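Local coordinates for protein BsaWI endonuclease (Geobacillus stearothermophilus, PDB 4ZSF) that probably cleaves DNA in a metal-dependent manner, as a restriction endonuclease of the PD-(D/E)XK superfamily, here captured in a pre-specific complex with DNA, at residues A[5-10]-A[53-58]; A[186-191]-A[222-227]; A[231-236]-A[266-271]. One frame throughout, in Å; residues are numbered along the deposited sequence. Where two conformers were deposited one is given.

Contact 1 (A[5-10]-A[53-58]); sequences EYCIST and WKAVYS
With its SG anti to the carbonyl carbon (chi1 -75°), Cys7 holds its sulfur beside Ala55 and Val56, while at Ile8 a second torsion of -39° places CD1 near the backbone of Ala55. This is helix-helix packing in the helical N-terminal part of the chain, between helix 3-22 and helix 49-65. Over the two short segments the N-to-C directions differ by 42°, and the axes come within 8.3 Å of each other. The evidence for a close fit is at Cys7 and Val56, whose CA atoms are the nearest pair at 5.7 Å. Small groups permit this: Cys7 CB meets Ala55 CB at 3.7 Å, and SG rests against the same methyl group. Val56 starts its side chain away from the facing helix, yet its CG2, beside the backbone N, still lies 4.1 Å from Cys7 SG. Only van der Waals contact joins the segments, burying 180 Å² in all. Ala40 of helix 25-43 also packs on Cys7, and Phe4, one turn earlier in helix 3-22, touches both Ala55 and Ser58. Trp83 of the second subunit packs on Val56, which brings the contact close to the dimer interface. At the side of the contact, Ile8 CD1 sits 3.8 Å from Ala55 O.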
loop_
_atom_site.group_PDB
_atom_site.type_symbol
_atom_site.label_atom_id
_atom_site.label_comp_id
_atom_site.label_asym_id
_atom_site.label_seq_id
_atom_site.Cartn_x
_atom_site.Cartn_y
_atom_site.Cartn_z
ATOM N N GLU A 5 0.673 -14.988 28.668
ATOM C CA GLU A 5 -0.358 -14.690 29.662
ATOM C C GLU A 5 -0.186 -13.314 30.250
ATOM O O GLU A 5 -1.165 -12.608 30.474
ATOM C CB GLU A 5 -0.334 -15.711 30.803
ATOM C CG GLU A 5 -0.528 -17.121 30.293
ATOM C CD GLU A 5 -0.348 -18.176 31.411
ATOM O OE1 GLU A 5 0.642 -18.139 32.186
ATOM O OE2 GLU A 5 -1.225 -19.048 31.505
ATOM N N TYR A 6 1.051 -12.954 30.545
ATOM C CA TYR A 6 1.350 -11.662 31.114
ATOM C C TYR A 6 0.913 -10.555 30.130
ATOM O O TYR A 6 0.360 -9.531 30.548
ATOM C CB TYR A 6 2.847 -11.524 31.416
ATOM C CG TYR A 6 3.202 -10.181 31.992
ATOM C CD1 TYR A 6 3.028 -9.927 33.337
ATOM C CD2 TYR A 6 3.646 -9.139 31.174
ATOM C CE1 TYR A 6 3.315 -8.670 33.892
ATOM C CE2 TYR A 6 3.938 -7.891 31.715
ATOM C CZ TYR A 6 3.785 -7.670 33.064
ATOM O OH TYR A 6 4.086 -6.449 33.587
ATOM N N CYS A 7 1.213 -10.746 28.857
ATOM C CA CYS A 7 0.895 -9.660 27.867
ATOM C C CYS A 7 -0.595 -9.502 27.721
ATOM O O CYS A 7 -1.108 -8.380 27.638
ATOM C CB CYS A 7 1.484 -9.935 26.500
ATOM S SG CYS A 7 3.249 -9.655 26.480
ATOM N N ILE A 8 -1.287 -10.631 27.674
ATOM C CA ILE A 8 -2.734 -10.617 27.476
ATOM C C ILE A 8 -3.374 -9.825 28.639
ATOM O O ILE A 8 -4.244 -8.929 28.443
ATOM C CB ILE A 8 -3.330 -12.051 27.490
ATOM C CG1 ILE A 8 -2.956 -12.877 26.249
ATOM C CG2 ILE A 8 -4.838 -12.026 27.717
ATOM C CD1 ILE A 8 -2.941 -12.136 24.995
ATOM N N SER A 9 -2.931 -10.138 29.850
ATOM C CA SER A 9 -3.599 -9.607 31.035
ATOM C C SER A 9 -3.188 -8.154 31.242
ATOM O O SER A 9 -3.997 -7.320 31.637
ATOM C CB SER A 9 -3.281 -10.465 32.274
ATOM O OG SER A 9 -1.958 -10.240 32.719
ATOM N N THR A 10 -1.935 -7.844 30.938
ATOM C CA THR A 10 -1.425 -6.496 31.137
ATOM C C THR A 10 -1.992 -5.499 30.115
ATOM O O THR A 10 -2.378 -4.369 30.486
ATOM C CB THR A 10 0.113 -6.505 31.098
ATOM O OG1 THR A 10 0.607 -7.366 32.158
ATOM C CG2 THR A 10 0.701 -5.089 31.239
ATOM N N TRP A 53 5.960 -8.823 21.141
ATOM C CA TRP A 53 5.139 -7.982 20.262
ATOM C C TRP A 53 3.991 -8.810 19.696
ATOM O O TRP A 53 2.884 -8.338 19.600
ATOM C CB TRP A 53 5.986 -7.446 19.106
ATOM C CG TRP A 53 5.371 -6.301 18.310
ATOM C CD1 TRP A 53 5.066 -6.292 16.966
ATOM C CD2 TRP A 53 5.094 -4.987 18.797
ATOM N NE1 TRP A 53 4.622 -5.038 16.610
ATOM C CE2 TRP A 53 4.601 -4.229 17.711
ATOM C CE3 TRP A 53 5.211 -4.375 20.051
ATOM C CZ2 TRP A 53 4.268 -2.886 17.833
ATOM C CZ3 TRP A 53 4.855 -3.044 20.186
ATOM C CH2 TRP A 53 4.352 -2.313 19.062
ATOM N N LYS A 54 4.274 -10.065 19.321
ATOM C CA LYS A 54 3.180 -10.943 18.842
ATOM C C LYS A 54 2.101 -11.250 19.899
ATOM O O LYS A 54 0.936 -11.391 19.577
ATOM C CB LYS A 54 3.768 -12.283 18.335
ATOM C CG LYS A 54 4.490 -12.147 17.049
ATOM C CD LYS A 54 4.994 -13.545 16.644
ATOM N N ALA A 55 2.484 -11.330 21.168
ATOM C CA ALA A 55 1.507 -11.557 22.229
ATOM C C ALA A 55 0.653 -10.288 22.462
ATOM O O ALA A 55 -0.548 -10.362 22.698
ATOM C CB ALA A 55 2.259 -11.967 23.520
ATOM N N VAL A 56 1.286 -9.136 22.323
ATOM C CA VAL A 56 0.561 -7.853 22.419
ATOM C C VAL A 56 -0.446 -7.729 21.261
ATOM O O VAL A 56 -1.592 -7.306 21.394
ATOM C CB VAL A 56 1.561 -6.685 22.353
ATOM C CG1 VAL A 56 0.802 -5.340 22.325
ATOM C CG2 VAL A 56 2.458 -6.752 23.649
ATOM N N TYR A 57 0.029 -8.098 20.100
ATOM C CA TYR A 57 -0.891 -8.176 18.904
ATOM C C TYR A 57 -2.106 -9.057 19.199
ATOM O O TYR A 57 -3.255 -8.680 18.900
ATOM C CB TYR A 57 -0.115 -8.733 17.756
ATOM C CG TYR A 57 -0.922 -9.213 16.569
ATOM C CD1 TYR A 57 -1.431 -8.285 15.654
ATOM C CD2 TYR A 57 -1.152 -10.577 16.359
ATOM C CE1 TYR A 57 -2.124 -8.750 14.445
ATOM C CE2 TYR A 57 -1.873 -11.059 15.191
ATOM C CZ TYR A 57 -2.322 -10.129 14.260
ATOM O OH TYR A 57 -2.971 -10.644 13.133
ATOM N N SER A 58 -1.850 -10.230 19.764
ATOM C CA SER A 58 -2.908 -11.166 20.122
ATOM C C SER A 58 -3.916 -10.489 21.045
ATOM O O SER A 58 -5.119 -10.642 20.862
ATOM C CB SER A 58 -2.338 -12.411 20.814
ATOM O OG SER A 58 -3.370 -13.346 21.097
#

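Contact 2 (A[186-191]-A[222-227]); sequences FFWSVA and GMYVFW
Ala191 pairs with Met223 in parallel register, its N donating to Gly222 O at 3.1 Å and its O accepting from Tyr224 N at 2.8 Å with an N-H...O angle of 163°, while the two strand segments run 28° apart. Met223 CA adds a CA-H...O contact to Ala191 O at 3.4 Å. On the face that carries Ala191 and Met223, the methionine chain is bent at its second and third torsions; in one of its two conformers SD lies 3.5 Å from Ala191 CB. Tyr224 works on the other face. Its CG is anti to the carbonyl carbon (chi1 -60°), and the ring beyond turns an edge to Val190, whose CB lies in the ring plane and whose CG1 is 3.8 Å from Tyr224 CE1. The topology is that of a beta-alpha-beta crossover: strand 188-193, helix 202-209 and strand 222-226, the strands adjacent in the mixed sheet of this PD-(D/E)XK nuclease. Beyond Val190, Trp188 and Tyr224 cross at about a right angle, with Trp188 CZ2 3.8 Å from Tyr224 OH. A water lying in the indole plane joins them, accepting from Trp188 NE1 at 3.0 Å and bonding to Tyr224 OH at 2.7 Å. The same hydroxyl is hydrogen-bonded to His248 ND1, which ties the sheet face to helix 243-258. Gly222 lies beside this group, and a CB at this position would clash with Tyr224 OH. Its amide N is buried without a hydrogen-bonding partner, and Ser189 O, the nearest acceptor across the contact, lies too far from Gly222 N to bond.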
loop_
_atom_site.group_PDB
_atom_site.type_symbol
_atom_site.label_atom_id
_atom_site.label_comp_id
_atom_site.label_asym_id
_atom_site.label_seq_id
_atom_site.Cartn_x
_atom_site.Cartn_y
_atom_site.Cartn_z
ATOM N N PHE A 186 -2.727 11.524 -26.022
ATOM C CA PHE A 186 -3.674 11.273 -27.119
ATOM C C PHE A 186 -4.022 9.797 -27.196
ATOM O O PHE A 186 -4.092 9.208 -28.289
ATOM C CB PHE A 186 -3.155 11.785 -28.470
ATOM C CG PHE A 186 -2.833 13.255 -28.467
ATOM C CD1 PHE A 186 -3.827 14.218 -28.750
ATOM C CD2 PHE A 186 -1.551 13.681 -28.164
ATOM C CE1 PHE A 186 -3.518 15.573 -28.747
ATOM C CE2 PHE A 186 -1.240 15.036 -28.117
ATOM C CZ PHE A 186 -2.220 16.000 -28.465
ATOM N N PHE A 187 -4.391 9.231 -26.042
ATOM C CA PHE A 187 -5.083 7.924 -26.024
ATOM C C PHE A 187 -6.476 8.108 -25.418
ATOM O O PHE A 187 -6.677 8.970 -24.542
ATOM C CB PHE A 187 -4.325 6.913 -25.180
ATOM C CG PHE A 187 -2.997 6.490 -25.810
ATOM C CD1 PHE A 187 -1.815 7.190 -25.540
ATOM C CD2 PHE A 187 -2.956 5.383 -26.671
ATOM C CE1 PHE A 187 -0.589 6.785 -26.142
ATOM C CE2 PHE A 187 -1.742 4.996 -27.250
ATOM C CZ PHE A 187 -0.595 5.679 -26.995
ATOM N N TRP A 188 -7.399 7.236 -25.840
ATOM C CA TRP A 188 -8.698 7.123 -25.129
ATOM C C TRP A 188 -8.418 6.668 -23.726
ATOM O O TRP A 188 -7.703 5.683 -23.540
ATOM C CB TRP A 188 -9.540 6.117 -25.863
ATOM C CG TRP A 188 -10.976 6.068 -25.455
ATOM C CD1 TRP A 188 -11.810 7.136 -25.155
ATOM C CD2 TRP A 188 -11.765 4.876 -25.348
ATOM N NE1 TRP A 188 -13.077 6.640 -24.908
ATOM C CE2 TRP A 188 -13.069 5.269 -25.017
ATOM C CE3 TRP A 188 -11.486 3.501 -25.524
ATOM C CZ2 TRP A 188 -14.113 4.330 -24.859
ATOM C CZ3 TRP A 188 -12.504 2.581 -25.365
ATOM C CH2 TRP A 188 -13.799 2.995 -24.990
ATOM N N SER A 189 -8.970 7.349 -22.724
ATOM C CA SER A 189 -8.649 6.951 -21.357
ATOM C C SER A 189 -9.943 6.755 -20.592
ATOM O O SER A 189 -10.705 7.699 -20.388
ATOM C CB SER A 189 -7.769 8.005 -20.645
ATOM O OG SER A 189 -7.482 7.567 -19.325
ATOM N N VAL A 190 -10.221 5.523 -20.200
ATOM C CA VAL A 190 -11.502 5.299 -19.532
ATOM C C VAL A 190 -11.386 4.446 -18.297
ATOM O O VAL A 190 -10.331 3.855 -18.031
ATOM C CB VAL A 190 -12.541 4.631 -20.502
ATOM C CG1 VAL A 190 -12.863 5.584 -21.667
ATOM C CG2 VAL A 190 -12.007 3.285 -21.001
ATOM N N ALA A 191 -12.476 4.405 -17.518
ATOM C CA ALA A 191 -12.466 3.572 -16.309
ATOM C C ALA A 191 -13.731 2.743 -16.309
ATOM O O ALA A 191 -14.781 3.229 -16.776
ATOM C CB ALA A 191 -12.425 4.412 -15.102
ATOM N N GLY A 222 -14.326 8.853 -20.284
ATOM C CA GLY A 222 -15.581 8.194 -19.952
ATOM C C GLY A 222 -15.346 7.259 -18.758
ATOM O O GLY A 222 -14.273 6.673 -18.603
ATOM N N MET A 223 -16.381 7.144 -17.941
ATOM C CA MET A 223 -16.388 6.277 -16.778
ATOM C C MET A 223 -17.606 5.367 -16.991
ATOM O O MET A 223 -18.705 5.885 -17.265
ATOM C CB MET A 223 -16.496 7.122 -15.501
ATOM C CG MET A 223 -16.861 6.335 -14.273
ATOM S SD MET A 223 -15.446 5.363 -13.698
ATOM C CE MET A 223 -14.352 6.652 -13.084
ATOM N N TYR A 224 -17.413 4.045 -16.927
ATOM C CA TYR A 224 -18.530 3.097 -17.193
ATOM C C TYR A 224 -18.824 2.378 -15.921
ATOM O O TYR A 224 -17.919 1.729 -15.403
ATOM C CB TYR A 224 -18.131 2.107 -18.318
ATOM C CG TYR A 224 -17.838 2.929 -19.554
ATOM C CD1 TYR A 224 -16.600 3.488 -19.756
ATOM C CD2 TYR A 224 -18.849 3.208 -20.458
ATOM C CE1 TYR A 224 -16.325 4.327 -20.863
ATOM C CE2 TYR A 224 -18.623 4.010 -21.573
ATOM C CZ TYR A 224 -17.339 4.553 -21.783
ATOM O OH TYR A 224 -17.139 5.413 -22.861
ATOM N N VAL A 225 -20.021 2.563 -15.374
ATOM C CA VAL A 225 -20.321 2.044 -14.036
ATOM C C VAL A 225 -21.392 0.971 -14.126
ATOM O O VAL A 225 -22.404 1.185 -14.812
ATOM C CB VAL A 225 -20.839 3.197 -13.076
ATOM C CG1 VAL A 225 -21.131 2.637 -11.629
ATOM C CG2 VAL A 225 -19.855 4.351 -13.090
ATOM N N PHE A 226 -21.187 -0.159 -13.415
ATOM C CA PHE A 226 -22.235 -1.188 -13.342
ATOM C C PHE A 226 -23.415 -0.739 -12.462
ATOM O O PHE A 226 -23.509 -1.055 -11.301
ATOM C CB PHE A 226 -21.649 -2.494 -12.822
ATOM C CG PHE A 226 -20.828 -3.226 -13.832
ATOM C CD1 PHE A 226 -21.411 -4.229 -14.610
ATOM C CD2 PHE A 226 -19.495 -3.000 -13.977
ATOM C CE1 PHE A 226 -20.674 -4.932 -15.537
ATOM C CE2 PHE A 226 -18.741 -3.720 -14.917
ATOM C CZ PHE A 226 -19.364 -4.689 -15.709
ATOM N N TRP A 227 -24.310 0.045 -13.031
ATOM C CA TRP A 227 -25.490 0.438 -12.294
ATOM C C TRP A 227 -26.550 0.828 -13.362
ATOM O O TRP A 227 -26.243 0.820 -14.551
ATOM C CB TRP A 227 -25.159 1.589 -11.327
ATOM C CG TRP A 227 -24.749 2.915 -11.896
ATOM C CD1 TRP A 227 -24.754 3.318 -13.224
ATOM C CD2 TRP A 227 -24.300 4.042 -11.137
ATOM N NE1 TRP A 227 -24.312 4.617 -13.314
ATOM C CE2 TRP A 227 -24.036 5.085 -12.042
ATOM C CE3 TRP A 227 -24.090 4.262 -9.758
ATOM C CZ2 TRP A 227 -23.546 6.353 -11.624
ATOM C CZ3 TRP A 227 -23.592 5.526 -9.336
ATOM C CH2 TRP A 227 -23.329 6.549 -10.270
HETATM O O HOH W 1 -15.601 7.543 -23.655
#

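Contact 3 (A[231-236]-A[266-271]); sequences TIDRIY and EWKAGQ
Lys268, Arg234 and Tyr236 bury the most surface here, and the lysine lies against both others. Its CG is anti to the backbone N (chi1 177°) and the chain runs on extended, crossing Arg234 and Tyr236 and ending at Asp233, where Lys268 NZ forms a salt bridge with Asp233 OD1 at 2.6 Å. NZ meets that oxygen on its anti side. A water accepts from NZ and donates to Asp233 O. Asp233 and Arg234 are the central residues of a type II' beta turn, Ile232 to Ile235, that leads into strand 235-238. A bound calcium ion lies about 4 Å from the nearest side-chain atom of Asp233. Arg234 NH1 donates to Trp267 O at 2.7 Å, almost straight at 167° and in the guanidinium plane, and also to His221 O; Arg234 NH2 adds weak bonds to Glu266 O and Trp267 O. Lys268 CB lies over one guanidinium face, 3.6 Å from Arg234 NH1. An alanine in place of Lys268 would probably leave Asp233 OD1 without its lysine partner and open a gap beside Tyr236 OH, 3.8 Å from Lys268 CE. Two waters link that hydroxyl to Ala269, one to N, one to O.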
loop_
_atom_site.group_PDB
_atom_site.type_symbol
_atom_site.label_atom_id
_atom_site.label_comp_id
_atom_site.label_asym_id
_atom_site.label_seq_id
_atom_site.Cartn_x
_atom_site.Cartn_y
_atom_site.Cartn_z
ATOM N N THR A 231 -27.029 8.335 -17.570
ATOM C CA THR A 231 -25.802 9.054 -17.848
ATOM C C THR A 231 -25.720 10.437 -17.199
ATOM O O THR A 231 -26.675 11.239 -17.296
ATOM C CB THR A 231 -25.627 9.195 -19.348
ATOM O OG1 THR A 231 -25.456 7.877 -19.872
ATOM C CG2 THR A 231 -24.380 10.094 -19.683
ATOM N N ILE A 232 -24.575 10.710 -16.539
ATOM C CA ILE A 232 -24.282 12.067 -16.046
ATOM C C ILE A 232 -23.037 12.547 -16.761
ATOM O O ILE A 232 -21.937 12.210 -16.348
ATOM C CB ILE A 232 -24.031 12.098 -14.498
ATOM C CG1 ILE A 232 -25.196 11.461 -13.766
ATOM C CG2 ILE A 232 -23.819 13.561 -14.033
ATOM C CD1 ILE A 232 -24.851 11.086 -12.298
ATOM N N ASP A 233 -23.217 13.244 -17.875
ATOM C CA ASP A 233 -22.106 13.738 -18.687
ATOM C C ASP A 233 -21.201 12.590 -19.174
ATOM O O ASP A 233 -21.549 11.936 -20.165
ATOM C CB ASP A 233 -21.309 14.785 -17.904
ATOM C CG ASP A 233 -20.344 15.582 -18.791
ATOM O OD1 ASP A 233 -20.222 15.309 -20.019
ATOM O OD2 ASP A 233 -19.699 16.477 -18.221
ATOM N N ARG A 234 -20.075 12.331 -18.508
ATOM C CA ARG A 234 -19.165 11.252 -18.967
ATOM C C ARG A 234 -19.249 10.028 -18.082
ATOM O O ARG A 234 -18.438 9.113 -18.232
ATOM C CB ARG A 234 -17.709 11.753 -18.983
ATOM C CG ARG A 234 -17.493 12.944 -19.943
ATOM C CD ARG A 234 -16.106 13.576 -19.632
ATOM N NE ARG A 234 -15.734 14.680 -20.531
ATOM C CZ ARG A 234 -15.179 14.548 -21.741
ATOM N NH1 ARG A 234 -14.926 13.338 -22.252
ATOM N NH2 ARG A 234 -14.899 15.672 -22.444
ATOM N N ILE A 235 -20.249 9.988 -17.193
ATOM C CA ILE A 235 -20.441 8.816 -16.332
ATOM C C ILE A 235 -21.592 8.001 -16.899
ATOM O O ILE A 235 -22.760 8.425 -16.830
ATOM C CB ILE A 235 -20.747 9.195 -14.922
ATOM C CG1 ILE A 235 -19.556 10.038 -14.341
ATOM C CG2 ILE A 235 -20.912 7.968 -14.106
ATOM C CD1 ILE A 235 -19.925 10.726 -13.008
ATOM N N TYR A 236 -21.256 6.883 -17.509
ATOM C CA TYR A 236 -22.227 6.094 -18.259
ATOM C C TYR A 236 -22.617 4.762 -17.611
ATOM O O TYR A 236 -21.750 4.116 -17.028
ATOM C CB TYR A 236 -21.624 5.725 -19.617
ATOM C CG TYR A 236 -21.137 6.915 -20.410
ATOM C CD1 TYR A 236 -22.044 7.743 -21.099
ATOM C CD2 TYR A 236 -19.772 7.182 -20.510
ATOM C CE1 TYR A 236 -21.587 8.829 -21.857
ATOM C CE2 TYR A 236 -19.309 8.269 -21.269
ATOM C CZ TYR A 236 -20.233 9.059 -21.959
ATOM O OH TYR A 236 -19.732 10.137 -22.703
ATOM N N GLU A 266 -10.607 16.911 -24.193
ATOM C CA GLU A 266 -11.870 17.475 -24.609
ATOM C C GLU A 266 -12.731 16.476 -25.355
ATOM O O GLU A 266 -13.972 16.624 -25.415
ATOM C CB GLU A 266 -11.651 18.708 -25.520
ATOM C CG GLU A 266 -10.920 19.821 -24.810
ATOM C CD GLU A 266 -10.701 20.987 -25.753
ATOM O OE1 GLU A 266 -11.654 21.794 -25.924
ATOM O OE2 GLU A 266 -9.593 21.103 -26.303
ATOM N N TRP A 267 -12.095 15.456 -25.909
ATOM C CA TRP A 267 -12.834 14.479 -26.723
ATOM C C TRP A 267 -13.967 13.860 -25.893
ATOM O O TRP A 267 -13.792 13.514 -24.722
ATOM C CB TRP A 267 -11.917 13.372 -27.239
ATOM C CG TRP A 267 -12.621 12.381 -28.170
ATOM C CD1 TRP A 267 -12.683 12.479 -29.544
ATOM C CD2 TRP A 267 -13.360 11.211 -27.810
ATOM N NE1 TRP A 267 -13.409 11.410 -30.054
ATOM C CE2 TRP A 267 -13.823 10.615 -29.009
ATOM C CE3 TRP A 267 -13.639 10.576 -26.580
ATOM C CZ2 TRP A 267 -14.578 9.412 -29.029
ATOM C CZ3 TRP A 267 -14.398 9.352 -26.591
ATOM C CH2 TRP A 267 -14.838 8.791 -27.804
ATOM N N LYS A 268 -15.143 13.719 -26.487
ATOM C CA LYS A 268 -16.208 13.025 -25.797
ATOM C C LYS A 268 -17.024 12.218 -26.810
ATOM O O LYS A 268 -17.220 12.697 -27.915
ATOM C CB LYS A 268 -17.091 14.070 -25.068
ATOM C CG LYS A 268 -18.297 13.409 -24.370
ATOM C CD LYS A 268 -19.063 14.389 -23.455
ATOM C CE LYS A 268 -20.486 13.832 -23.044
ATOM N NZ LYS A 268 -21.298 14.879 -22.326
ATOM N N ALA A 269 -17.495 11.025 -26.438
ATOM C CA ALA A 269 -18.249 10.181 -27.347
ATOM C C ALA A 269 -19.595 10.801 -27.700
ATOM O O ALA A 269 -20.178 11.511 -26.872
ATOM C CB ALA A 269 -18.469 8.820 -26.702
ATOM N N GLY A 270 -20.076 10.546 -28.915
ATOM C CA GLY A 270 -21.465 10.815 -29.243
ATOM C C GLY A 270 -21.782 12.254 -29.547
ATOM O O GLY A 270 -22.975 12.634 -29.495
ATOM N N GLN A 271 -20.771 13.050 -29.881
ATOM C CA GLN A 271 -20.970 14.502 -30.074
ATOM C C GLN A 271 -21.045 14.924 -31.552
ATOM O O GLN A 271 -21.257 16.122 -31.857
ATOM C CB GLN A 271 -19.846 15.304 -29.402
ATOM C CG GLN A 271 -19.657 14.963 -27.940
ATOM C CD GLN A 271 -20.937 15.161 -27.126
ATOM O OE1 GLN A 271 -21.411 16.303 -26.979
ATOM N NE2 GLN A 271 -21.514 14.062 -26.595
HETATM O O HOH W 2 -23.413 12.647 -21.876
HETATM O O HOH W 3 -17.121 9.985 -23.635
HETATM O O HOH W 4 -21.545 10.867 -24.580
#

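In the fold
Contact 1 stands apart, its centre 49 Å and 56 Å from those of contacts 2 and 3 and on the opposite side of the chain's centre: it packs N-terminal helices, whereas contact 2 pairs strands within the nuclease sheet and contact 3 fastens the C-terminal loop to its outer strand. Contacts 2 and 3, centres 9 Å apart, reach that sheet through neighbouring strands, 222-226 and 235-238, joined by probable hydrogen bonds Met223 O to Tyr236 N and Val225 N to Tyr236 O. Tyr224 also packs on Tyr236, and Trp188 on Trp267. Contact 1 is buried and apolar; contact 2, with all its touching residues buried, combines backbone bonds with side-chain packing; contact 3, partly buried, relies on charge and water.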